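PDB 5F06: glutathione S-transferase family protein from Populus trichocarpa, which probably catalyses the conjugation of glutathione to electrophilic compounds such as organic halides, as a dimeric Phi-class glutathione transferase of poplar. Local coordinates for residues 16-19 with 20-24; 156-159 with 160-163; 171-174 with 175-179; 186-189 with 190-193; 192-195 with 196-200. All coordinates share one frame; numbering follows the deposited sequence. Where two conformers were deposited one is given.

Interaction 1 (16-19 with 20-24); sequences VLTC and LHEKN
The imidazole of His21 leans obliquely over the backbone one turn earlier, with CD2 3.2 Å from Leu17 O and the ring near Thr18 CA; beyond the contact it meets the ring of Phe27. CG stands beside the backbone N (chi1 -68°), which swings the ring back over that turn, while His21 N donates to Leu17 O at 3.1 Å. Similar i to i+4 bonds run from Leu20 N to Val16 O (2.8 Å, almost straight) and from Glu22 N to Thr18 O (2.9 Å). Val16 and Leu20 lie side by side and point the same way, CG1 of Val16 3.8 Å from CD1 of Leu20, toward strand 2-6 and helix 66-76. At the end of the helix Lys23 N reaches Cys19 O (3.1 Å), and Asn24, with its positive phi, turns the chain out in a Schellman motif, its N bonded to His21 O (2.9 Å). The carboxylate of Glu22 turns to Arg201 and the ammonium of Lys23 to carbonyls including Thr80 O. The helix is divided: apolar side chains pack against the sheet of this beta-alpha-beta unit, whereas the charged groups of Glu22 and Lys23 find partners in other parts of the fold.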
loop_
_atom_site.group_PDB
_atom_site.type_symbol
_atom_site.label_atom_id
_atom_site.label_comp_id
_atom_site.label_asym_id
_atom_site.label_seq_id
_atom_site.Cartn_x
_atom_site.Cartn_y
_atom_site.Cartn_z
ATOM N N VAL A 16 0.322 14.700 -0.150
ATOM C CA VAL A 16 -1.015 15.212 0.134
ATOM C C VAL A 16 -1.199 16.604 -0.469
ATOM O O VAL A 16 -2.231 16.895 -1.086
ATOM C CB VAL A 16 -1.290 15.269 1.654
ATOM C CG1 VAL A 16 -2.695 15.794 1.931
ATOM C CG2 VAL A 16 -1.107 13.902 2.282
ATOM N N LEU A 17 -0.197 17.462 -0.298
ATOM C CA LEU A 17 -0.300 18.835 -0.772
ATOM C C LEU A 17 -0.650 18.900 -2.255
ATOM O O LEU A 17 -1.515 19.675 -2.656
ATOM C CB LEU A 17 1.000 19.592 -0.509
ATOM C CG LEU A 17 1.254 19.966 0.953
ATOM C CD1 LEU A 17 2.637 20.546 1.113
ATOM C CD2 LEU A 17 0.207 20.955 1.451
ATOM N N THR A 18 0.003 18.080 -3.074
ATOM C CA THR A 18 -0.262 18.120 -4.505
ATOM C C THR A 18 -1.682 17.628 -4.791
ATOM O O THR A 18 -2.358 18.157 -5.678
ATOM C CB THR A 18 0.772 17.290 -5.308
ATOM O OG1 THR A 18 0.508 17.421 -6.712
ATOM C CG2 THR A 18 0.734 15.827 -4.916
ATOM N N CYS A 19 -2.146 16.643 -4.026
ATOM C CA CYS A 19 -3.519 16.163 -4.166
ATOM C C CYS A 19 -4.519 17.271 -3.827
ATOM O O CYS A 19 -5.486 17.488 -4.561
ATOM C CB CYS A 19 -3.767 14.943 -3.274
ATOM S SG CYS A 19 -5.472 14.295 -3.361
ATOM N N LEU A 20 -4.282 17.972 -2.721
ATOM C CA LEU A 20 -5.134 19.094 -2.331
ATOM C C LEU A 20 -5.228 20.145 -3.445
ATOM O O LEU A 20 -6.311 20.667 -3.714
ATOM C CB LEU A 20 -4.618 19.732 -1.037
ATOM C CG LEU A 20 -4.829 18.903 0.234
ATOM C CD1 LEU A 20 -3.908 19.357 1.362
ATOM C CD2 LEU A 20 -6.280 18.986 0.679
ATOM N N HIS A 21 -4.110 20.445 -4.101
ATOM C CA HIS A 21 -4.103 21.443 -5.171
ATOM C C HIS A 21 -4.794 20.943 -6.433
ATOM O O HIS A 21 -5.494 21.712 -7.102
ATOM C CB HIS A 21 -2.670 21.869 -5.506
ATOM C CG HIS A 21 -2.006 22.644 -4.414
ATOM N ND1 HIS A 21 -2.612 23.713 -3.789
ATOM C CD2 HIS A 21 -0.787 22.513 -3.839
ATOM C CE1 HIS A 21 -1.796 24.206 -2.874
ATOM N NE2 HIS A 21 -0.681 23.495 -2.885
ATOM N N GLU A 22 -4.586 19.674 -6.775
ATOM C CA GLU A 22 -5.284 19.075 -7.908
ATOM C C GLU A 22 -6.791 19.232 -7.737
ATOM O O GLU A 22 -7.517 19.445 -8.708
ATOM C CB GLU A 22 -4.926 17.594 -8.055
ATOM C CG GLU A 22 -3.505 17.327 -8.532
ATOM C CD GLU A 22 -3.297 17.630 -10.010
ATOM O OE1 GLU A 22 -4.272 17.985 -10.702
ATOM O OE2 GLU A 22 -2.147 17.506 -10.478
ATOM N N LYS A 23 -7.254 19.138 -6.493
ATOM C CA LYS A 23 -8.682 19.191 -6.199
ATOM C C LYS A 23 -9.167 20.625 -5.958
ATOM O O LYS A 23 -10.349 20.847 -5.687
ATOM C CB LYS A 23 -8.999 18.316 -4.982
ATOM C CG LYS A 23 -8.647 16.832 -5.166
ATOM C CD LYS A 23 -9.411 16.179 -6.307
ATOM C CE LYS A 23 -10.906 16.084 -6.024
ATOM N NZ LYS A 23 -11.662 15.541 -7.184
ATOM N N ASN A 24 -8.257 21.590 -6.076
ATOM C CA ASN A 24 -8.577 23.005 -5.857
ATOM C C ASN A 24 -9.177 23.264 -4.477
ATOM O O ASN A 24 -10.119 24.045 -4.347
ATOM C CB ASN A 24 -9.554 23.513 -6.923
ATOM C CG ASN A 24 -8.986 23.442 -8.325
ATOM O OD1 ASN A 24 -7.770 23.467 -8.520
ATOM N ND2 ASN A 24 -9.870 23.377 -9.316
#

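Interaction 2 (156-159 with 160-163); sequences YLAG and DFYS
Tyr156 folds back over the chain that follows it. Its CB rests 3.3 Å from Phe161 O, and the ring then slides along the next peptide: CD2 is 3.3 Å from Phe161 C, and Tyr162 N sits over one face, toward the rim. Tyr162 CB covers the middle of the ring in a CH-pi contact, 4.2 Å from the centroid and 8° off the normal. On the other side of the ring's long axis, CD1 meets the edge of the Tyr162 ring at CD1 (4.2 Å), the two side chains crossing at about a right angle. At the tip, the hydroxyl makes a weak hydrogen bond to Asp197 of helix 189-198. Around the turn, Gly159 O accepts Tyr156 N and, weakly, Phe161 N (3.0 Å). Gly159 has a positive phi (156°), and its CA lies 3.9 Å from Phe161 CE2, the aromatic ring packing directly on the backbone. A water ties the loop together, accepting from Ala158 N and from Ser163 OG (2.9 Å) and donating to Phe161 O (2.8 Å). Ser163 OG caps Ala165 N of helix 164-167 while the Asp166 carboxylate takes Ser163 N, consistent with the Ser-x-x-Asp N-capping box known from the glutathione transferase fold.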
loop_
_atom_site.group_PDB
_atom_site.type_symbol
_atom_site.label_atom_id
_atom_site.label_comp_id
_atom_site.label_asym_id
_atom_site.label_seq_id
_atom_site.Cartn_x
_atom_site.Cartn_y
_atom_site.Cartn_z
ATOM N N TYR A 156 -0.194 7.613 -19.290
ATOM C CA TYR A 156 0.067 7.562 -17.856
ATOM C C TYR A 156 -0.048 6.107 -17.398
ATOM O O TYR A 156 -0.316 5.225 -18.211
ATOM C CB TYR A 156 -0.903 8.489 -17.110
ATOM C CG TYR A 156 -0.831 9.920 -17.614
ATOM C CD1 TYR A 156 0.114 10.810 -17.113
ATOM C CD2 TYR A 156 -1.686 10.370 -18.611
ATOM C CE1 TYR A 156 0.196 12.113 -17.587
ATOM C CE2 TYR A 156 -1.613 11.671 -19.091
ATOM C CZ TYR A 156 -0.671 12.538 -18.574
ATOM O OH TYR A 156 -0.588 13.830 -19.051
ATOM N N LEU A 157 0.172 5.843 -16.115
ATOM C CA LEU A 157 0.270 4.465 -15.646
ATOM C C LEU A 157 -1.046 3.691 -15.723
ATOM O O LEU A 157 -1.047 2.513 -16.082
ATOM C CB LEU A 157 0.793 4.431 -14.206
ATOM C CG LEU A 157 2.270 4.800 -13.993
ATOM C CD1 LEU A 157 2.567 4.891 -12.505
ATOM C CD2 LEU A 157 3.224 3.807 -14.664
ATOM N N ALA A 158 -2.162 4.335 -15.390
ATOM C CA ALA A 158 -3.444 3.631 -15.322
ATOM C C ALA A 158 -4.228 3.705 -16.630
ATOM O O ALA A 158 -5.270 3.060 -16.767
ATOM C CB ALA A 158 -4.288 4.188 -14.184
ATOM N N GLY A 159 -3.732 4.496 -17.578
ATOM C CA GLY A 159 -4.435 4.735 -18.827
ATOM C C GLY A 159 -4.002 6.047 -19.454
ATOM O O GLY A 159 -2.993 6.628 -19.049
ATOM N N ASP A 160 -4.766 6.516 -20.439
ATOM C CA ASP A 160 -4.457 7.768 -21.131
ATOM C C ASP A 160 -5.047 8.963 -20.382
ATOM O O ASP A 160 -5.591 9.886 -20.986
ATOM C CB ASP A 160 -4.979 7.722 -22.573
ATOM C CG ASP A 160 -4.179 6.773 -23.453
ATOM O OD1 ASP A 160 -2.933 6.769 -23.350
ATOM O OD2 ASP A 160 -4.794 6.028 -24.244
ATOM N N PHE A 161 -4.935 8.926 -19.057
ATOM C CA PHE A 161 -5.381 10.013 -18.189
ATOM C C PHE A 161 -4.493 10.063 -16.957
ATOM O O PHE A 161 -4.086 9.022 -16.437
ATOM C CB PHE A 161 -6.838 9.817 -17.770
ATOM C CG PHE A 161 -7.116 8.455 -17.201
ATOM C CD1 PHE A 161 -6.921 8.199 -15.852
ATOM C CD2 PHE A 161 -7.550 7.422 -18.019
ATOM C CE1 PHE A 161 -7.162 6.945 -15.332
ATOM C CE2 PHE A 161 -7.793 6.166 -17.502
ATOM C CZ PHE A 161 -7.598 5.929 -16.157
ATOM N N TYR A 162 -4.182 11.270 -16.499
ATOM C CA TYR A 162 -3.500 11.442 -15.225
ATOM C C TYR A 162 -4.413 10.941 -14.107
ATOM O O TYR A 162 -5.628 11.136 -14.165
ATOM C CB TYR A 162 -3.132 12.907 -15.015
ATOM C CG TYR A 162 -2.348 13.192 -13.756
ATOM C CD1 TYR A 162 -1.017 12.811 -13.642
ATOM C CD2 TYR A 162 -2.929 13.864 -12.690
ATOM C CE1 TYR A 162 -0.294 13.083 -12.500
ATOM C CE2 TYR A 162 -2.213 14.139 -11.541
ATOM C CZ TYR A 162 -0.898 13.749 -11.451
ATOM O OH TYR A 162 -0.185 14.028 -10.307
ATOM N N SER A 163 -3.837 10.283 -13.105
ATOM C CA SER A 163 -4.626 9.788 -11.979
ATOM C C SER A 163 -3.847 9.790 -10.664
ATOM O O SER A 163 -2.673 10.157 -10.619
ATOM C CB SER A 163 -5.125 8.373 -12.266
ATOM O OG SER A 163 -4.127 7.414 -11.968
HETATM O O HOH W 1 -2.929 7.260 -14.646
#

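Interaction 3 (171-174 with 175-179); sequences PYTY and YLMKT
Tyr174 reaches forward along the helix to Lys178, its CE2 3.5 Å from Lys178 CE. CG lies anti to the backbone N (chi1 -175°), which lays the ring along the chain ahead, where the lysine's aliphatic stem comes against it obliquely; Asn212 OD1 accepts from both Tyr174 OH and Lys178 NZ. Tyr175 takes the other common first torsion, CG beside its backbone N, and its hydroxyl lies within hydrogen-bonding reach of two carbonyls, Met9 O and Met211 O, which joins the helix to the N-terminal domain and to the chain's end. The two rings touch through Tyr174 CD2 and Tyr175 CD1 (4.3 Å). Thr173 contributes chiefly through its carbonyl: Thr173 O takes Met177 N at 2.9 Å and also lies 3.2 Å from Met177 CG. One turn round, Leu176 N donates to Tyr172 O (2.9 Å). Leu176 O accepts twice, from Thr179 N (2.9 Å) and, in the carbonyl plane on a lone pair, from Thr179 OG1 (2.8 Å), across a type I turn. This is helix 170-176 of the all-helical glutathione transferase domain; the Tyr172 side chain comes within about 5 Å of the bound glutathione, nearest atoms, beside the active-site cleft.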
loop_
_atom_site.group_PDB
_atom_site.type_symbol
_atom_site.label_atom_id
_atom_site.label_comp_id
_atom_site.label_asym_id
_atom_site.label_seq_id
_atom_site.Cartn_x
_atom_site.Cartn_y
_atom_site.Cartn_z
ATOM N N PRO A 171 6.557 12.750 -5.093
ATOM C CA PRO A 171 7.509 13.298 -4.114
ATOM C C PRO A 171 8.848 12.559 -4.036
ATOM O O PRO A 171 9.875 13.230 -4.095
ATOM C CB PRO A 171 6.749 13.188 -2.783
ATOM C CG PRO A 171 5.325 13.067 -3.156
ATOM C CD PRO A 171 5.312 12.306 -4.445
ATOM N N TYR A 172 8.857 11.234 -3.910
ATOM C CA TYR A 172 10.132 10.518 -3.818
ATOM C C TYR A 172 10.907 10.636 -5.124
ATOM O O TYR A 172 12.135 10.729 -5.128
ATOM C CB TYR A 172 9.925 9.043 -3.470
ATOM C CG TYR A 172 9.972 8.745 -1.989
ATOM C CD1 TYR A 172 11.036 9.167 -1.207
ATOM C CD2 TYR A 172 8.956 8.029 -1.373
ATOM C CE1 TYR A 172 11.083 8.903 0.145
ATOM C CE2 TYR A 172 8.996 7.757 -0.018
ATOM C CZ TYR A 172 10.064 8.200 0.733
ATOM O OH TYR A 172 10.107 7.929 2.080
ATOM N N THR A 173 10.192 10.645 -6.240
ATOM C CA THR A 173 10.859 10.737 -7.525
ATOM C C THR A 173 11.490 12.119 -7.655
ATOM O O THR A 173 12.597 12.249 -8.173
ATOM C CB THR A 173 9.897 10.463 -8.689
ATOM O OG1 THR A 173 9.231 9.214 -8.469
ATOM C CG2 THR A 173 10.657 10.392 -10.009
ATOM N N TYR A 174 10.808 13.147 -7.154
ATOM C CA TYR A 174 11.339 14.503 -7.232
ATOM C C TYR A 174 12.716 14.574 -6.579
ATOM O O TYR A 174 13.642 15.193 -7.113
ATOM C CB TYR A 174 10.391 15.511 -6.571
ATOM C CG TYR A 174 10.863 16.935 -6.734
ATOM C CD1 TYR A 174 10.842 17.546 -7.980
ATOM C CD2 TYR A 174 11.347 17.660 -5.656
ATOM C CE1 TYR A 174 11.279 18.836 -8.148
ATOM C CE2 TYR A 174 11.789 18.960 -5.817
ATOM C CZ TYR A 174 11.750 19.541 -7.065
ATOM O OH TYR A 174 12.188 20.833 -7.243
ATOM N N TYR A 175 12.860 13.922 -5.432
ATOM C CA TYR A 175 14.134 13.931 -4.728
ATOM C C TYR A 175 15.153 13.003 -5.386
ATOM O O TYR A 175 16.346 13.314 -5.415
ATOM C CB TYR A 175 13.934 13.549 -3.264
ATOM C CG TYR A 175 13.476 14.692 -2.371
ATOM C CD1 TYR A 175 13.855 16.007 -2.629
ATOM C CD2 TYR A 175 12.682 14.454 -1.261
ATOM C CE1 TYR A 175 13.447 17.045 -1.817
ATOM C CE2 TYR A 175 12.270 15.493 -0.439
ATOM C CZ TYR A 175 12.659 16.784 -0.724
ATOM O OH TYR A 175 12.264 17.826 0.083
ATOM N N LEU A 176 14.692 11.871 -5.917
ATOM C CA LEU A 176 15.572 10.964 -6.650
ATOM C C LEU A 176 16.261 11.704 -7.795
ATOM O O LEU A 176 17.452 11.515 -8.049
ATOM C CB LEU A 176 14.788 9.767 -7.193
ATOM C CG LEU A 176 15.571 8.745 -8.026
ATOM C CD1 LEU A 176 16.030 7.581 -7.172
ATOM C CD2 LEU A 176 14.743 8.252 -9.201
ATOM N N MET A 177 15.513 12.566 -8.475
ATOM C CA MET A 177 16.035 13.245 -9.656
ATOM C C MET A 177 17.105 14.276 -9.302
ATOM O O MET A 177 17.778 14.804 -10.187
ATOM C CB MET A 177 14.896 13.910 -10.432
ATOM C CG MET A 177 13.913 12.911 -11.041
ATOM S SD MET A 177 14.691 11.662 -12.083
ATOM C CE MET A 177 15.137 12.656 -13.501
ATOM N N LYS A 178 17.264 14.552 -8.012
ATOM C CA LYS A 178 18.322 15.443 -7.543
ATOM C C LYS A 178 19.631 14.687 -7.315
ATOM O O LYS A 178 20.679 15.302 -7.114
ATOM C CB LYS A 178 17.904 16.137 -6.244
ATOM C CG LYS A 178 16.662 17.001 -6.360
ATOM C CD LYS A 178 16.352 17.672 -5.033
ATOM C CE LYS A 178 15.194 18.646 -5.153
ATOM N NZ LYS A 178 15.544 19.837 -5.981
ATOM N N THR A 179 19.559 13.358 -7.341
ATOM C CA THR A 179 20.706 12.504 -7.043
ATOM C C THR A 179 21.248 11.841 -8.312
ATOM O O THR A 179 20.623 11.918 -9.372
ATOM C CB THR A 179 20.336 11.397 -6.022
ATOM O OG1 THR A 179 19.632 10.337 -6.683
ATOM C CG2 THR A 179 19.481 11.953 -4.884
#

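Interaction 4 (186-189 with 190-193); sequences NERP and HVKA
Asn186 meets Lys192 across the turn: its OD1 lies 3.6 Å from Lys192 CE, and its backbone O is 3.6 Å from Lys192 CD. The two side chains cross at a slant, with the amide against the lysine's aliphatic stem. Lys192 reaches there because its chain runs out straight, CG anti to the backbone N (chi1 178°), and bends at the last torsion; its ammonium is drawn to Glu196. Next, Arg188 holds the N-cap position, but its side chain leads away from the helix end, its guanidinium going to Asp145 and to Val184 O. Its carbonyl starts the helical bonding, Arg188 O taking Lys192 N at 2.8 Å in a nearly linear approach, while Arg188 CB packs 3.9 Å from Val191 CB. Pro189 follows as the first helical residue, a place where the missing N-H costs no helical bond; Pro189 O accepts Ala193 N at 3.0 Å. Glu148 of helix 130-153 binds both Val191 N and His190 ND1, so a carboxylate from another helix covers the opening turn, where the helix end would be expected to favour negative charge. The whole is a helix N-terminus with proline in the first turn: the tight link from helix 183-186 into helix 189-198, lying on the surface of the C-terminal domain and fastened to helix 130-153.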
loop_
_atom_site.group_PDB
_atom_site.type_symbol
_atom_site.label_atom_id
_atom_site.label_comp_id
_atom_site.label_asym_id
_atom_site.label_seq_id
_atom_site.Cartn_x
_atom_site.Cartn_y
_atom_site.Cartn_z
ATOM N N ASN A 186 16.169 8.853 -16.392
ATOM C CA ASN A 186 16.619 9.520 -17.605
ATOM C C ASN A 186 16.989 8.576 -18.746
ATOM O O ASN A 186 16.946 8.972 -19.909
ATOM C CB ASN A 186 17.811 10.422 -17.290
ATOM C CG ASN A 186 17.399 11.714 -16.610
ATOM O OD1 ASN A 186 16.285 12.202 -16.801
ATOM N ND2 ASN A 186 18.299 12.276 -15.815
ATOM N N GLU A 187 17.341 7.334 -18.423
ATOM C CA GLU A 187 17.791 6.378 -19.437
ATOM C C GLU A 187 16.655 5.549 -20.036
ATOM O O GLU A 187 16.885 4.724 -20.925
ATOM C CB GLU A 187 18.848 5.446 -18.844
ATOM C CG GLU A 187 20.207 6.100 -18.702
ATOM C CD GLU A 187 21.238 5.191 -18.078
ATOM O OE1 GLU A 187 20.923 4.005 -17.834
ATOM O OE2 GLU A 187 22.366 5.668 -17.832
ATOM N N ARG A 188 15.439 5.775 -19.549
ATOM C CA ARG A 188 14.241 5.124 -20.078
ATOM C C ARG A 188 13.319 6.184 -20.685
ATOM O O ARG A 188 12.660 6.921 -19.951
ATOM C CB ARG A 188 13.531 4.344 -18.967
ATOM C CG ARG A 188 14.330 3.144 -18.488
ATOM C CD ARG A 188 13.838 2.606 -17.159
ATOM N NE ARG A 188 14.533 1.375 -16.798
ATOM C CZ ARG A 188 15.746 1.316 -16.258
ATOM N NH1 ARG A 188 16.437 2.424 -16.002
ATOM N NH2 ARG A 188 16.278 0.139 -15.975
ATOM N N PRO A 189 13.274 6.271 -22.031
ATOM C CA PRO A 189 12.659 7.443 -22.673
ATOM C C PRO A 189 11.201 7.701 -22.296
ATOM O O PRO A 189 10.849 8.855 -22.053
ATOM C CB PRO A 189 12.776 7.130 -24.174
ATOM C CG PRO A 189 13.048 5.669 -24.268
ATOM C CD PRO A 189 13.801 5.318 -23.023
ATOM N N HIS A 190 10.370 6.665 -22.244
ATOM C CA HIS A 190 8.958 6.867 -21.927
ATOM C C HIS A 190 8.768 7.254 -20.464
ATOM O O HIS A 190 7.926 8.094 -20.154
ATOM C CB HIS A 190 8.142 5.616 -22.260
ATOM C CG HIS A 190 8.024 5.355 -23.731
ATOM N ND1 HIS A 190 8.931 4.584 -24.427
ATOM C CD2 HIS A 190 7.114 5.776 -24.639
ATOM C CE1 HIS A 190 8.579 4.534 -25.700
ATOM N NE2 HIS A 190 7.480 5.253 -25.856
ATOM N N VAL A 191 9.549 6.646 -19.572
ATOM C CA VAL A 191 9.528 7.014 -18.157
ATOM C C VAL A 191 9.981 8.464 -17.976
ATOM O O VAL A 191 9.380 9.217 -17.210
ATOM C CB VAL A 191 10.429 6.075 -17.319
ATOM C CG1 VAL A 191 10.507 6.533 -15.865
ATOM C CG2 VAL A 191 9.911 4.647 -17.386
ATOM N N LYS A 192 11.034 8.854 -18.688
ATOM C CA LYS A 192 11.567 10.214 -18.594
ATOM C C LYS A 192 10.529 11.247 -19.025
ATOM O O LYS A 192 10.313 12.249 -18.344
ATOM C CB LYS A 192 12.831 10.353 -19.450
ATOM C CG LYS A 192 13.439 11.752 -19.465
ATOM C CD LYS A 192 14.756 11.759 -20.239
ATOM C CE LYS A 192 15.424 13.123 -20.219
ATOM N NZ LYS A 192 14.687 14.125 -21.045
ATOM N N ALA A 193 9.892 11.003 -20.164
ATOM C CA ALA A 193 8.895 11.930 -20.685
ATOM C C ALA A 193 7.681 11.996 -19.755
ATOM O O ALA A 193 7.133 13.072 -19.511
ATOM C CB ALA A 193 8.478 11.519 -22.082
#

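Interaction 5 (192-195 with 196-200)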
loop_
_atom_site.group_PDB
_atom_site.type_symbol
_atom_site.label_atom_id
_atom_site.label_comp_id
_atom_site.label_asym_id
_atom_site.label_seq_id
_atom_site.Cartn_x
_atom_site.Cartn_y
_atom_site.Cartn_z
ATOM N N LYS A 192 11.034 8.854 -18.688
ATOM C CA LYS A 192 11.567 10.214 -18.594
ATOM C C LYS A 192 10.529 11.247 -19.025
ATOM O O LYS A 192 10.313 12.249 -18.344
ATOM C CB LYS A 192 12.831 10.353 -19.450
ATOM C CG LYS A 192 13.439 11.752 -19.465
ATOM C CD LYS A 192 14.756 11.759 -20.239
ATOM C CE LYS A 192 15.424 13.123 -20.219
ATOM N NZ LYS A 192 14.687 14.125 -21.045
ATOM N N ALA A 193 9.892 11.003 -20.164
ATOM C CA ALA A 193 8.895 11.930 -20.685
ATOM C C ALA A 193 7.681 11.996 -19.755
ATOM O O ALA A 193 7.133 13.072 -19.511
ATOM C CB ALA A 193 8.478 11.519 -22.082
ATOM N N TRP A 194 7.274 10.839 -19.239
ATOM C CA TRP A 194 6.185 10.756 -18.261
ATOM C C TRP A 194 6.503 11.591 -17.023
ATOM O O TRP A 194 5.675 12.378 -16.566
ATOM C CB TRP A 194 5.946 9.291 -17.888
ATOM C CG TRP A 194 5.119 9.036 -16.662
ATOM C CD1 TRP A 194 3.759 9.149 -16.538
ATOM C CD2 TRP A 194 5.597 8.580 -15.390
ATOM N NE1 TRP A 194 3.371 8.804 -15.263
ATOM C CE2 TRP A 194 4.478 8.450 -14.542
ATOM C CE3 TRP A 194 6.865 8.276 -14.886
ATOM C CZ2 TRP A 194 4.593 8.031 -13.221
ATOM C CZ3 TRP A 194 6.974 7.862 -13.573
ATOM C CH2 TRP A 194 5.845 7.743 -12.756
ATOM N N TRP A 195 7.714 11.440 -16.499
ATOM C CA TRP A 195 8.134 12.208 -15.333
ATOM C C TRP A 195 8.109 13.712 -15.600
ATOM O O TRP A 195 7.601 14.489 -14.791
ATOM C CB TRP A 195 9.540 11.798 -14.898
ATOM C CG TRP A 195 10.122 12.768 -13.934
ATOM C CD1 TRP A 195 11.176 13.607 -14.149
ATOM C CD2 TRP A 195 9.664 13.029 -12.605
ATOM N NE1 TRP A 195 11.408 14.370 -13.029
ATOM C CE2 TRP A 195 10.493 14.032 -12.067
ATOM C CE3 TRP A 195 8.632 12.508 -11.816
ATOM C CZ2 TRP A 195 10.327 14.524 -10.771
ATOM C CZ3 TRP A 195 8.470 12.998 -10.529
ATOM C CH2 TRP A 195 9.314 13.995 -10.021
ATOM N N GLU A 196 8.669 14.108 -16.738
ATOM C CA GLU A 196 8.735 15.514 -17.118
ATOM C C GLU A 196 7.332 16.086 -17.278
ATOM O O GLU A 196 7.096 17.265 -17.012
ATOM C CB GLU A 196 9.552 15.668 -18.406
ATOM C CG GLU A 196 11.039 15.393 -18.191
ATOM C CD GLU A 196 11.814 15.156 -19.471
ATOM O OE1 GLU A 196 11.199 14.982 -20.548
ATOM O OE2 GLU A 196 13.060 15.142 -19.393
ATOM N N ASP A 197 6.403 15.233 -17.696
ATOM C CA ASP A 197 4.996 15.600 -17.821
ATOM C C ASP A 197 4.365 15.850 -16.447
ATOM O O ASP A 197 3.942 16.965 -16.149
ATOM C CB ASP A 197 4.236 14.496 -18.571
ATOM C CG ASP A 197 2.759 14.815 -18.783
ATOM O OD1 ASP A 197 2.251 15.815 -18.231
ATOM O OD2 ASP A 197 2.094 14.041 -19.506
ATOM N N ILE A 198 4.295 14.814 -15.612
ATOM C CA ILE A 198 3.553 14.929 -14.361
ATOM C C ILE A 198 4.231 15.906 -13.396
ATOM O O ILE A 198 3.552 16.586 -12.628
ATOM C CB ILE A 198 3.360 13.548 -13.674
ATOM C CG1 ILE A 198 4.699 12.942 -13.240
ATOM C CG2 ILE A 198 2.602 12.604 -14.611
ATOM C CD1 ILE A 198 4.566 11.649 -12.427
ATOM N N SER A 199 5.556 16.008 -13.452
ATOM C CA SER A 199 6.282 16.908 -12.553
ATOM C C SER A 199 6.158 18.386 -12.959
ATOM O O SER A 199 6.561 19.274 -12.199
ATOM C CB SER A 199 7.762 16.507 -12.481
ATOM O OG SER A 199 8.438 16.704 -13.714
ATOM N N SER A 200 5.597 18.651 -14.140
ATOM C CA SER A 200 5.407 20.022 -14.606
ATOM C C SER A 200 3.950 20.479 -14.481
ATOM O O SER A 200 3.612 21.587 -14.888
ATOM C CB SER A 200 5.875 20.172 -16.063
ATOM O OG SER A 200 5.070 19.413 -16.950
HETATM O O HOH W 2 12.156 13.485 -22.724
#
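Trp194 meets Ile198 and Trp195 meets Ser199 because both tryptophans hold CG anti to the backbone N, which points each indole along the helix toward residue i+4. Ile198 (chi1 65°) places CG1 between its backbone N and carbonyl carbon; Ser199 does likewise with OG (chi1 67°), which brings OG back to Trp195 O and leaves CB on the indole face. The result is a pair of i to i+4 contacts near the end of helix 189-198, in the all-helical domain of the glutathione transferase fold. CD1 of Ile198 sits over one face of Trp194, 3.7 Å from CZ2, in a CH-pi contact displaced toward the rim; the same methyl lies 4.2 Å from Trp195 CE3. CB of Ser199 rests on Trp195, 3.6 Å from the centroid of the six-membered ring and 11° off its normal. Trp194 NE1 is fixed by Asp166, while Trp195 packs on helix 170-176. On the outer side, Lys192 NZ and Glu196 OE2 form a short salt bridge (2.5 Å) on the syn side of the carboxylate, and a water accepts from that NZ and donates to Glu196 OE1 (2.8 Å). Behind these side chains the helical bonds continue, with Ile198 N to Trp194 O at 3.0 Å. Trp195 O is gripped twice, by Ser199 OG at 2.6 Å and by Ser199 N at 2.9 Å, from opposite faces of its carbonyl plane.

Each contact is local, between neighbouring parts of one continuous stretch; from the N terminus, interactions 1 to 4 follow in series, and interaction 5 overlaps interaction 4 at Lys192 and Ala193. Interaction 1 ends helix 11-22 in the thioredoxin-like domain; the other four lie in the helical domain. Interaction 2 folds the loop before helix 164-167 and reaches back to interaction 1 where Tyr162 packs on Glu22, bridging the two domains. Interaction 3 lies on helix 170-176 and the turn after it. Interaction 4 opens helix 189-198, and interaction 5 continues along that helix. There Trp195 packs on residues 171-179, and Ile198 and Asp197 meet Tyr156 of interaction 2. Asn186 of interaction 4 also touches Met177 of interaction 3.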